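Local coordinates for protein RNA-dependent RNA polymerase (Toscana virus, PDB 6QW0) that probably cleaves host mRNAs a short way behind their caps, using a metal-dependent endonuclease domain, to supply capped primers for viral transcription, at residues R22-S27 and L179-E184; S59-Q64 and V186-F191; V170-V175 and R192-R197. One frame throughout, in Å; residues are numbered along the deposited sequence.

Overall arrangement
From the N terminus, strand 22-25 comes first and the loop 59-64 next; the hairpin 170-175 follows, and its second strand leads through 179-184 into helix 183-203, which takes part in every contact and so gathers distant parts of this chain. Contact 1 closes a loop of 151 residues, contact 2 one of 121, and contact 3 a short one of 16; along the chain each pair crosses. Contacts 1 and 3 reach neighbouring strands, 22-25 and 174-177, of the mixed sheet and share a sulfate, whereas contact 2 ties in the loop joining strands 46-49 and 66-68 of the antiparallel three-stranded sheet. R192 joins contact 3 to contact 2 through T62.

Contact 1: residues R22-S27 and L179-E184; sequences RRYESS and LDLSDE. With SO4 (sulfate ion), chain E.
Y24 and L181 show how a single tyrosine hydroxyl can pin down a length of loop backbone. Y24 OH donates to L179 O at 2.6 Å, lying in the carbonyl plane on a lone pair, and accepts from L181 N at 3.0 Å in a nearly straight bond (166°). One hydroxyl thus satisfies both a carbonyl and an amide that flank D180. Above one face of the Y24 ring sits L181 CB, 4.3 Å from the centroid and displaced toward the rim, a CH-pi contact in which the two side chains cross at about a right angle.

R22 and D180 form a more exposed salt bridge beside it. NH1 of R22 lies 3.0 Å from D180 OD1, which it meets from above the carboxylate plane, and the two flat groups are turned 39° against each other. The CB of D180 points away from the strand, yet its CG, anti to the backbone N (chi1 -179°), comes within 3.7 Å of R22 NH1. A water donates to D180 OD1 and to L181 O and accepts from R22 NH2, while Y24 OH lies over the centre of the guanidinium face. In the fold, this is where strand 22-25, paired antiparallel with 174-177 in the mixed sheet of the PD-(D/E)XK-clan domain, meets the lead-in to helix 183-203. S182 OG caps a backbone N of the first helical turn, and S182 N is hydrogen-bonded to E185 OE1, the reciprocal pattern of a capping box.

Just past the strand, S27 N is taken by N187 OD1 of that helix. S26 OG donates to O4 of a sulfate at 2.7 Å, an ion probably brought by the crystallisation liquor.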
loop_
_atom_site.group_PDB
_atom_site.type_symbol
_atom_site.label_atom_id
_atom_site.label_comp_id
_atom_site.label_asym_id
_atom_site.label_seq_id
_atom_site.Cartn_x
_atom_site.Cartn_y
_atom_site.Cartn_z
ATOM N N ARG A 22 -5.160 -12.910 -4.582
ATOM C CA ARG A 22 -4.244 -13.995 -4.897
ATOM C C ARG A 22 -3.175 -14.086 -3.817
ATOM O O ARG A 22 -2.779 -13.078 -3.216
ATOM C CB ARG A 22 -3.577 -13.772 -6.261
ATOM C CG ARG A 22 -4.582 -13.712 -7.431
ATOM C CD ARG A 22 -3.935 -13.202 -8.716
ATOM N NE ARG A 22 -2.650 -13.853 -8.950
ATOM C CZ ARG A 22 -1.837 -13.579 -9.966
ATOM N NH1 ARG A 22 -2.171 -12.664 -10.867
ATOM N NH2 ARG A 22 -0.681 -14.223 -10.074
ATOM N N ARG A 23 -2.672 -15.300 -3.609
ATOM C CA ARG A 23 -1.561 -15.513 -2.690
ATOM C C ARG A 23 -0.258 -15.597 -3.468
ATOM O O ARG A 23 -0.166 -16.309 -4.475
ATOM C CB ARG A 23 -1.761 -16.780 -1.857
ATOM C CG ARG A 23 -3.063 -16.798 -1.080
ATOM C CD ARG A 23 -2.972 -17.685 0.150
ATOM N NE ARG A 23 -4.138 -17.505 1.010
ATOM C CZ ARG A 23 -4.258 -18.035 2.220
ATOM N NH1 ARG A 23 -3.279 -18.789 2.719
ATOM N NH2 ARG A 23 -5.356 -17.815 2.925
ATOM N N TYR A 24 0.746 -14.866 -2.995
ATOM C CA TYR A 24 2.069 -14.824 -3.595
ATOM C C TYR A 24 3.086 -15.226 -2.542
ATOM O O TYR A 24 2.985 -14.799 -1.392
ATOM C CB TYR A 24 2.428 -13.423 -4.079
ATOM C CG TYR A 24 1.570 -12.856 -5.182
ATOM C CD1 TYR A 24 1.899 -13.064 -6.505
ATOM C CD2 TYR A 24 0.469 -12.067 -4.891
ATOM C CE1 TYR A 24 1.156 -12.517 -7.527
ATOM C CE2 TYR A 24 -0.299 -11.521 -5.917
ATOM C CZ TYR A 24 0.066 -11.751 -7.228
ATOM O OH TYR A 24 -0.649 -11.216 -8.274
ATOM N N GLU A 25 4.057 -16.045 -2.925
ATOM C CA GLU A 25 5.134 -16.406 -2.014
ATOM C C GLU A 25 6.393 -15.642 -2.391
ATOM O O GLU A 25 6.703 -15.488 -3.575
ATOM C CB GLU A 25 5.402 -17.914 -2.051
ATOM C CG GLU A 25 4.315 -18.755 -1.381
ATOM C CD GLU A 25 3.048 -18.865 -2.219
ATOM O OE1 GLU A 25 1.942 -18.686 -1.661
ATOM O OE2 GLU A 25 3.156 -19.129 -3.437
ATOM N N SER A 26 7.123 -15.169 -1.380
ATOM C CA SER A 26 8.404 -14.537 -1.651
ATOM C C SER A 26 9.433 -15.583 -2.082
ATOM O O SER A 26 9.286 -16.787 -1.839
ATOM C CB SER A 26 8.913 -13.762 -0.431
ATOM O OG SER A 26 8.906 -14.549 0.745
ATOM N N SER A 27 10.476 -15.102 -2.743
ATOM C CA SER A 27 11.566 -15.938 -3.236
ATOM C C SER A 27 12.873 -15.178 -3.058
ATOM O O SER A 27 13.686 -15.048 -3.974
ATOM C CB SER A 27 11.329 -16.337 -4.692
ATOM O OG SER A 27 11.301 -15.191 -5.533
ATOM N N LEU A 179 -3.742 -7.222 -6.994
ATOM C CA LEU A 179 -2.923 -6.797 -8.117
ATOM C C LEU A 179 -2.243 -8.015 -8.740
ATOM O O LEU A 179 -2.135 -9.082 -8.125
ATOM C CB LEU A 179 -1.875 -5.771 -7.672
ATOM C CG LEU A 179 -2.412 -4.410 -7.224
ATOM C CD1 LEU A 179 -1.333 -3.661 -6.425
ATOM C CD2 LEU A 179 -2.864 -3.591 -8.429
ATOM N N ASP A 180 -1.775 -7.849 -9.976
ATOM C CA ASP A 180 -1.039 -8.886 -10.704
ATOM C C ASP A 180 0.452 -8.569 -10.586
ATOM O O ASP A 180 1.005 -7.809 -11.375
ATOM C CB ASP A 180 -1.503 -8.929 -12.155
ATOM C CG ASP A 180 -0.795 -9.990 -12.974
ATOM O OD1 ASP A 180 -0.238 -10.949 -12.395
ATOM O OD2 ASP A 180 -0.793 -9.854 -14.214
ATOM N N LEU A 181 1.108 -9.158 -9.587
ATOM C CA LEU A 181 2.459 -8.754 -9.198
ATOM C C LEU A 181 3.499 -9.730 -9.727
ATOM O O LEU A 181 3.268 -10.940 -9.759
ATOM C CB LEU A 181 2.576 -8.679 -7.675
ATOM C CG LEU A 181 1.628 -7.718 -6.954
ATOM C CD1 LEU A 181 1.707 -7.922 -5.458
ATOM C CD2 LEU A 181 1.924 -6.258 -7.305
ATOM N N SER A 182 4.653 -9.193 -10.123
ATOM C CA SER A 182 5.767 -10.047 -10.502
ATOM C C SER A 182 6.470 -10.581 -9.251
ATOM O O SER A 182 6.294 -10.063 -8.142
ATOM C CB SER A 182 6.763 -9.277 -11.363
ATOM O OG SER A 182 7.430 -8.311 -10.585
ATOM N N ASP A 183 7.271 -11.634 -9.446
ATOM C CA ASP A 183 8.084 -12.161 -8.350
ATOM C C ASP A 183 8.948 -11.069 -7.729
ATOM O O ASP A 183 9.071 -10.979 -6.500
ATOM C CB ASP A 183 8.972 -13.299 -8.856
ATOM C CG ASP A 183 8.198 -14.567 -9.163
ATOM O OD1 ASP A 183 6.956 -14.571 -9.054
ATOM O OD2 ASP A 183 8.843 -15.577 -9.523
ATOM N N GLU A 184 9.545 -10.217 -8.563
ATOM C CA GLU A 184 10.401 -9.152 -8.052
ATOM C C GLU A 184 9.603 -8.107 -7.280
ATOM O O GLU A 184 10.101 -7.551 -6.295
ATOM C CB GLU A 184 11.165 -8.506 -9.209
ATOM C CG GLU A 184 11.835 -7.183 -8.886
ATOM C CD GLU A 184 12.525 -6.572 -10.097
ATOM O OE1 GLU A 184 12.151 -6.919 -11.238
ATOM O OE2 GLU A 184 13.449 -5.752 -9.906
HETATM S S SO4 E . 11.934 -16.693 0.954
HETATM O O1 SO4 E . 13.069 -17.079 0.129
HETATM O O2 SO4 E . 12.367 -16.495 2.335
HETATM O O3 SO4 E . 10.917 -17.744 0.897
HETATM O O4 SO4 E . 11.393 -15.449 0.429
HETATM O O HOH W 1 1.584 -12.337 -11.359
HETATM O O HOH W 2 5.482 -14.299 -6.331
#

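Contact 2: residues S59-Q64 and V186-F191; sequences SGSTIQ and VNEIVF
E188 and S59, with F191 one helical turn on, carry this contact, in which an acidic side chain reads the backbone of a tight turn. CG of E188 is anti to its backbone N, and a bend at chi2 (72°) brings CD round toward the type I turn G60-I63. E188 OE1 accepts from G60 N at 2.9 Å on its syn side, almost straight at 174°. E188 OE2 is gripped twice, by T62 OG1 at 2.6 Å on the anti side and by T62 N at 3.0 Å from above the carboxylate plane. A water adds a further link from E188 OE1 to S59 OG. Such a cluster of donors would be expected to stabilise the charged carboxylate.

F191 lays one ring face against the peptide joining S59 to G60, with S59 O 3.7 Å above the plane toward the rim. S59 CB packs on F191 CD2, while I63 CD1 meets the ring edge in its plane, 3.7 Å from F191 CE1. G60 CA fits close to CD1 and CE1 of the ring.

The loop between strands 46-49 and 66-68 is thereby fastened to helix 183-203, whose I189 and V190 pack on strands 163-171 and 174-177 of the mixed sheet.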
loop_
_atom_site.group_PDB
_atom_site.type_symbol
_atom_site.label_atom_id
_atom_site.label_comp_id
_atom_site.label_asym_id
_atom_site.label_seq_id
_atom_site.Cartn_x
_atom_site.Cartn_y
_atom_site.Cartn_z
ATOM N N SER A 59 16.901 -7.546 -4.570
ATOM C CA SER A 59 15.814 -7.026 -3.747
ATOM C C SER A 59 16.346 -5.992 -2.761
ATOM O O SER A 59 17.440 -6.137 -2.207
ATOM C CB SER A 59 15.112 -8.156 -2.991
ATOM O OG SER A 59 14.436 -9.026 -3.883
ATOM N N GLY A 60 15.579 -4.926 -2.565
ATOM C CA GLY A 60 15.961 -3.841 -1.693
ATOM C C GLY A 60 16.506 -2.620 -2.402
ATOM O O GLY A 60 16.828 -1.633 -1.733
ATOM N N SER A 61 16.594 -2.650 -3.734
ATOM C CA SER A 61 17.158 -1.522 -4.464
ATOM C C SER A 61 16.312 -0.265 -4.338
ATOM O O SER A 61 16.812 0.827 -4.624
ATOM C CB SER A 61 17.318 -1.867 -5.941
ATOM O OG SER A 61 16.062 -2.194 -6.508
ATOM N N THR A 62 15.056 -0.376 -3.897
ATOM C CA THR A 62 14.262 0.833 -3.700
ATOM C C THR A 62 14.522 1.523 -2.369
ATOM O O THR A 62 13.949 2.586 -2.128
ATOM C CB THR A 62 12.758 0.536 -3.788
ATOM O OG1 THR A 62 12.370 -0.325 -2.704
ATOM C CG2 THR A 62 12.395 -0.097 -5.121
ATOM N N ILE A 63 15.352 0.958 -1.495
ATOM C CA ILE A 63 15.543 1.522 -0.162
ATOM C C ILE A 63 16.511 2.693 -0.243
ATOM O O ILE A 63 17.589 2.581 -0.838
ATOM C CB ILE A 63 16.061 0.444 0.808
ATOM C CG1 ILE A 63 15.017 -0.673 0.954
ATOM C CG2 ILE A 63 16.395 1.058 2.159
ATOM C CD1 ILE A 63 15.610 -1.958 1.524
ATOM N N GLN A 64 16.152 3.789 0.380
ATOM C CA GLN A 64 16.965 4.992 0.471
ATOM C C GLN A 64 17.854 4.940 1.714
ATOM O O GLN A 64 17.482 4.335 2.727
ATOM C CB GLN A 64 16.072 6.227 0.521
ATOM C CG GLN A 64 15.176 6.370 -0.706
ATOM C CD GLN A 64 15.935 6.191 -2.006
ATOM O OE1 GLN A 64 16.800 7.001 -2.348
ATOM N NE2 GLN A 64 15.626 5.123 -2.736
ATOM N N VAL A 186 6.750 -8.704 -5.572
ATOM C CA VAL A 186 6.438 -9.364 -4.304
ATOM C C VAL A 186 7.650 -9.327 -3.383
ATOM O O VAL A 186 7.546 -8.983 -2.200
ATOM C CB VAL A 186 5.987 -10.813 -4.556
ATOM C CG1 VAL A 186 5.900 -11.610 -3.245
ATOM C CG2 VAL A 186 4.653 -10.840 -5.317
ATOM N N ASN A 187 8.814 -9.680 -3.928
ATOM C CA ASN A 187 10.040 -9.714 -3.135
ATOM C C ASN A 187 10.405 -8.343 -2.573
ATOM O O ASN A 187 10.935 -8.250 -1.460
ATOM C CB ASN A 187 11.187 -10.268 -3.980
ATOM C CG ASN A 187 11.108 -11.769 -4.151
ATOM O OD1 ASN A 187 10.317 -12.448 -3.492
ATOM N ND2 ASN A 187 11.945 -12.302 -5.036
ATOM N N GLU A 188 10.164 -7.263 -3.326
ATOM C CA GLU A 188 10.521 -5.941 -2.807
ATOM C C GLU A 188 9.652 -5.568 -1.611
ATOM O O GLU A 188 10.151 -5.067 -0.601
ATOM C CB GLU A 188 10.414 -4.886 -3.912
ATOM C CG GLU A 188 11.095 -3.556 -3.565
ATOM C CD GLU A 188 12.620 -3.650 -3.586
ATOM O OE1 GLU A 188 13.151 -4.667 -4.077
ATOM O OE2 GLU A 188 13.270 -2.713 -3.091
ATOM N N ILE A 189 8.346 -5.838 -1.697
ATOM C CA ILE A 189 7.459 -5.589 -0.567
ATOM C C ILE A 189 7.880 -6.418 0.644
ATOM O O ILE A 189 8.019 -5.896 1.757
ATOM C CB ILE A 189 6.000 -5.867 -0.975
ATOM C CG1 ILE A 189 5.546 -4.815 -2.003
ATOM C CG2 ILE A 189 5.087 -5.875 0.245
ATOM C CD1 ILE A 189 4.433 -5.306 -2.936
ATOM N N VAL A 190 8.074 -7.724 0.449
ATOM C CA VAL A 190 8.447 -8.593 1.563
ATOM C C VAL A 190 9.818 -8.208 2.118
ATOM O O VAL A 190 10.001 -8.121 3.337
ATOM C CB VAL A 190 8.403 -10.069 1.130
ATOM C CG1 VAL A 190 8.902 -10.974 2.264
ATOM C CG2 VAL A 190 6.988 -10.472 0.730
ATOM N N PHE A 191 10.784 -7.947 1.242
ATOM C CA PHE A 191 12.117 -7.546 1.703
ATOM C C PHE A 191 12.057 -6.289 2.573
ATOM O O PHE A 191 12.689 -6.215 3.634
ATOM C CB PHE A 191 13.025 -7.334 0.493
ATOM C CG PHE A 191 14.472 -7.125 0.843
ATOM C CD1 PHE A 191 14.955 -5.851 1.107
ATOM C CD2 PHE A 191 15.351 -8.195 0.897
ATOM C CE1 PHE A 191 16.286 -5.639 1.420
ATOM C CE2 PHE A 191 16.692 -7.991 1.212
ATOM C CZ PHE A 191 17.159 -6.720 1.470
HETATM O O HOH W 3 12.734 -7.152 -5.437
#

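Contact 3: residues V170-V175 and R192-R197; sequences VHFNGV and RFRLAR. With SO4 (sulfate ion), chain E; SO4 (sulfate ion), chain F.
F172 and R194 meet where a beta hairpin, closed by the type I turn H171-G174, leans on helix 183-203. The F172 ring is swung out by a CG anti to the backbone N (chi1 -169°), and R194 is extended from CG to NE beneath it. The R194 guanidinium lies nearly parallel to the F172 ring, centres 4.2 Å apart and planes at 19°, an off-centre cation-pi stack. R194 CG also makes a CH-pi contact with the same ring, and NE sits over the ring centre. R194 grips F172 O side-on, NE at 2.8 Å and NH2 at 2.9 Å, both from within the guanidinium plane.

R197 takes another course. A bend at chi3 (58°) turns NE of R197 back; the face of its guanidinium lies over F172 CD1, which is 3.7 Å from R197 CZ, with ring and guanidinium planes strongly inclined.

Deeper in, F193 is held between V170 CG1 over one face, 3.9 Å from the F193 centroid, and R197 CD over the opposite one. V170 CG2 packs against F193 CD2.

R194 NH2, which binds F172 O, also donates to O2 of a sulfate at 2.9 Å.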
loop_
_atom_site.group_PDB
_atom_site.type_symbol
_atom_site.label_atom_id
_atom_site.label_comp_id
_atom_site.label_asym_id
_atom_site.label_seq_id
_atom_site.Cartn_x
_atom_site.Cartn_y
_atom_site.Cartn_z
ATOM N N VAL A 170 0.934 -7.740 3.367
ATOM C CA VAL A 170 2.245 -8.388 3.424
ATOM C C VAL A 170 2.360 -9.217 4.696
ATOM O O VAL A 170 1.843 -8.839 5.754
ATOM C CB VAL A 170 3.389 -7.351 3.333
ATOM C CG1 VAL A 170 3.366 -6.425 4.531
ATOM C CG2 VAL A 170 4.743 -8.053 3.202
ATOM N N HIS A 171 3.017 -10.372 4.581
ATOM C CA HIS A 171 3.468 -11.156 5.723
ATOM C C HIS A 171 4.932 -11.530 5.495
ATOM O O HIS A 171 5.522 -11.222 4.458
ATOM C CB HIS A 171 2.569 -12.384 5.951
ATOM C CG HIS A 171 2.522 -13.333 4.795
ATOM N ND1 HIS A 171 3.279 -14.486 4.747
ATOM C CD2 HIS A 171 1.796 -13.311 3.649
ATOM C CE1 HIS A 171 3.033 -15.126 3.617
ATOM N NE2 HIS A 171 2.134 -14.434 2.934
ATOM N N PHE A 172 5.535 -12.205 6.482
ATOM C CA PHE A 172 6.971 -12.450 6.425
ATOM C C PHE A 172 7.375 -13.252 5.193
ATOM O O PHE A 172 8.496 -13.097 4.691
ATOM C CB PHE A 172 7.424 -13.168 7.699
ATOM C CG PHE A 172 8.926 -13.238 7.849
ATOM C CD1 PHE A 172 9.612 -12.216 8.485
ATOM C CD2 PHE A 172 9.645 -14.316 7.343
ATOM C CE1 PHE A 172 10.994 -12.267 8.625
ATOM C CE2 PHE A 172 11.030 -14.375 7.476
ATOM C CZ PHE A 172 11.701 -13.342 8.113
ATOM N N ASN A 173 6.477 -14.094 4.672
ATOM C CA ASN A 173 6.822 -14.986 3.571
ATOM C C ASN A 173 6.022 -14.718 2.300
ATOM O O ASN A 173 5.988 -15.567 1.416
ATOM C CB ASN A 173 6.643 -16.444 4.000
ATOM C CG ASN A 173 7.659 -16.868 5.040
ATOM O OD1 ASN A 173 8.857 -16.735 4.831
ATOM N ND2 ASN A 173 7.178 -17.363 6.170
ATOM N N GLY A 174 5.380 -13.563 2.168
ATOM C CA GLY A 174 4.683 -13.341 0.913
ATOM C C GLY A 174 3.706 -12.184 1.009
ATOM O O GLY A 174 3.774 -11.371 1.920
ATOM N N VAL A 175 2.788 -12.157 0.044
ATOM C CA VAL A 175 1.828 -11.077 -0.129
ATOM C C VAL A 175 0.504 -11.684 -0.545
ATOM O O VAL A 175 0.477 -12.620 -1.348
ATOM C CB VAL A 175 2.328 -10.080 -1.202
ATOM C CG1 VAL A 175 1.219 -9.178 -1.678
ATOM C CG2 VAL A 175 3.508 -9.264 -0.678
ATOM N N ARG A 192 11.310 -5.274 2.131
ATOM C CA ARG A 192 11.187 -4.047 2.912
ATOM C C ARG A 192 10.452 -4.289 4.228
ATOM O O ARG A 192 10.783 -3.665 5.247
ATOM C CB ARG A 192 10.464 -2.969 2.085
ATOM C CG ARG A 192 11.264 -2.481 0.872
ATOM C CD ARG A 192 10.511 -1.355 0.097
ATOM N NE ARG A 192 10.289 -0.171 0.923
ATOM C CZ ARG A 192 10.926 0.988 0.778
ATOM N NH1 ARG A 192 11.836 1.146 -0.180
ATOM N NH2 ARG A 192 10.661 1.991 1.601
ATOM N N PHE A 193 9.440 -5.172 4.220
ATOM C CA PHE A 193 8.708 -5.493 5.445
ATOM C C PHE A 193 9.625 -6.162 6.460
ATOM O O PHE A 193 9.611 -5.809 7.644
ATOM C CB PHE A 193 7.501 -6.390 5.125
ATOM C CG PHE A 193 6.661 -6.767 6.320
ATOM C CD1 PHE A 193 6.133 -5.796 7.164
ATOM C CD2 PHE A 193 6.355 -8.102 6.571
ATOM C CE1 PHE A 193 5.341 -6.145 8.248
ATOM C CE2 PHE A 193 5.553 -8.457 7.653
ATOM C CZ PHE A 193 5.047 -7.486 8.488
ATOM N N ARG A 194 10.440 -7.113 6.004
ATOM C CA ARG A 194 11.339 -7.811 6.919
ATOM C C ARG A 194 12.324 -6.842 7.553
ATOM O O ARG A 194 12.586 -6.906 8.763
ATOM C CB ARG A 194 12.081 -8.917 6.178
ATOM C CG ARG A 194 11.180 -10.060 5.725
ATOM C CD ARG A 194 11.987 -11.078 4.957
ATOM N NE ARG A 194 11.212 -12.269 4.639
ATOM C CZ ARG A 194 11.723 -13.350 4.060
ATOM N NH1 ARG A 194 13.015 -13.387 3.736
ATOM N NH2 ARG A 194 10.945 -14.391 3.803
ATOM N N LEU A 195 12.865 -5.926 6.756
ATOM C CA LEU A 195 13.798 -4.944 7.292
ATOM C C LEU A 195 13.095 -3.995 8.250
ATOM O O LEU A 195 13.649 -3.620 9.291
ATOM C CB LEU A 195 14.457 -4.178 6.145
ATOM C CG LEU A 195 15.432 -3.094 6.590
ATOM C CD1 LEU A 195 16.580 -3.720 7.397
ATOM C CD2 LEU A 195 15.962 -2.342 5.382
ATOM N N ALA A 196 11.860 -3.602 7.915
ATOM C CA ALA A 196 11.095 -2.724 8.792
ATOM C C ALA A 196 10.835 -3.376 10.140
ATOM O O ALA A 196 10.888 -2.705 11.178
ATOM C CB ALA A 196 9.785 -2.324 8.118
ATOM N N ARG A 197 10.562 -4.687 10.146
ATOM C CA ARG A 197 10.374 -5.399 11.408
ATOM C C ARG A 197 11.654 -5.402 12.234
ATOM O O ARG A 197 11.605 -5.236 13.459
ATOM C CB ARG A 197 9.920 -6.831 11.147
ATOM C CG ARG A 197 8.474 -6.942 10.690
ATOM C CD ARG A 197 8.172 -8.316 10.137
ATOM N NE ARG A 197 8.431 -9.387 11.099
ATOM C CZ ARG A 197 7.702 -10.498 11.189
ATOM N NH1 ARG A 197 6.660 -10.680 10.388
ATOM N NH2 ARG A 197 8.012 -11.430 12.081
HETATM S S SO4 E . 11.934 -16.693 0.954
HETATM O O1 SO4 E . 13.069 -17.079 0.129
HETATM O O2 SO4 E . 12.367 -16.495 2.335
HETATM O O3 SO4 E . 10.917 -17.744 0.897
HETATM O O4 SO4 E . 11.393 -15.449 0.429
HETATM S S SO4 F . 3.211 -19.413 5.781
HETATM O O1 SO4 F . 3.969 -18.269 6.283
HETATM O O2 SO4 F . 3.632 -19.709 4.414
HETATM O O3 SO4 F . 1.788 -19.100 5.794
HETATM O O4 SO4 F . 3.463 -20.566 6.643
HETATM O O HOH W 4 4.345 -11.911 9.067
#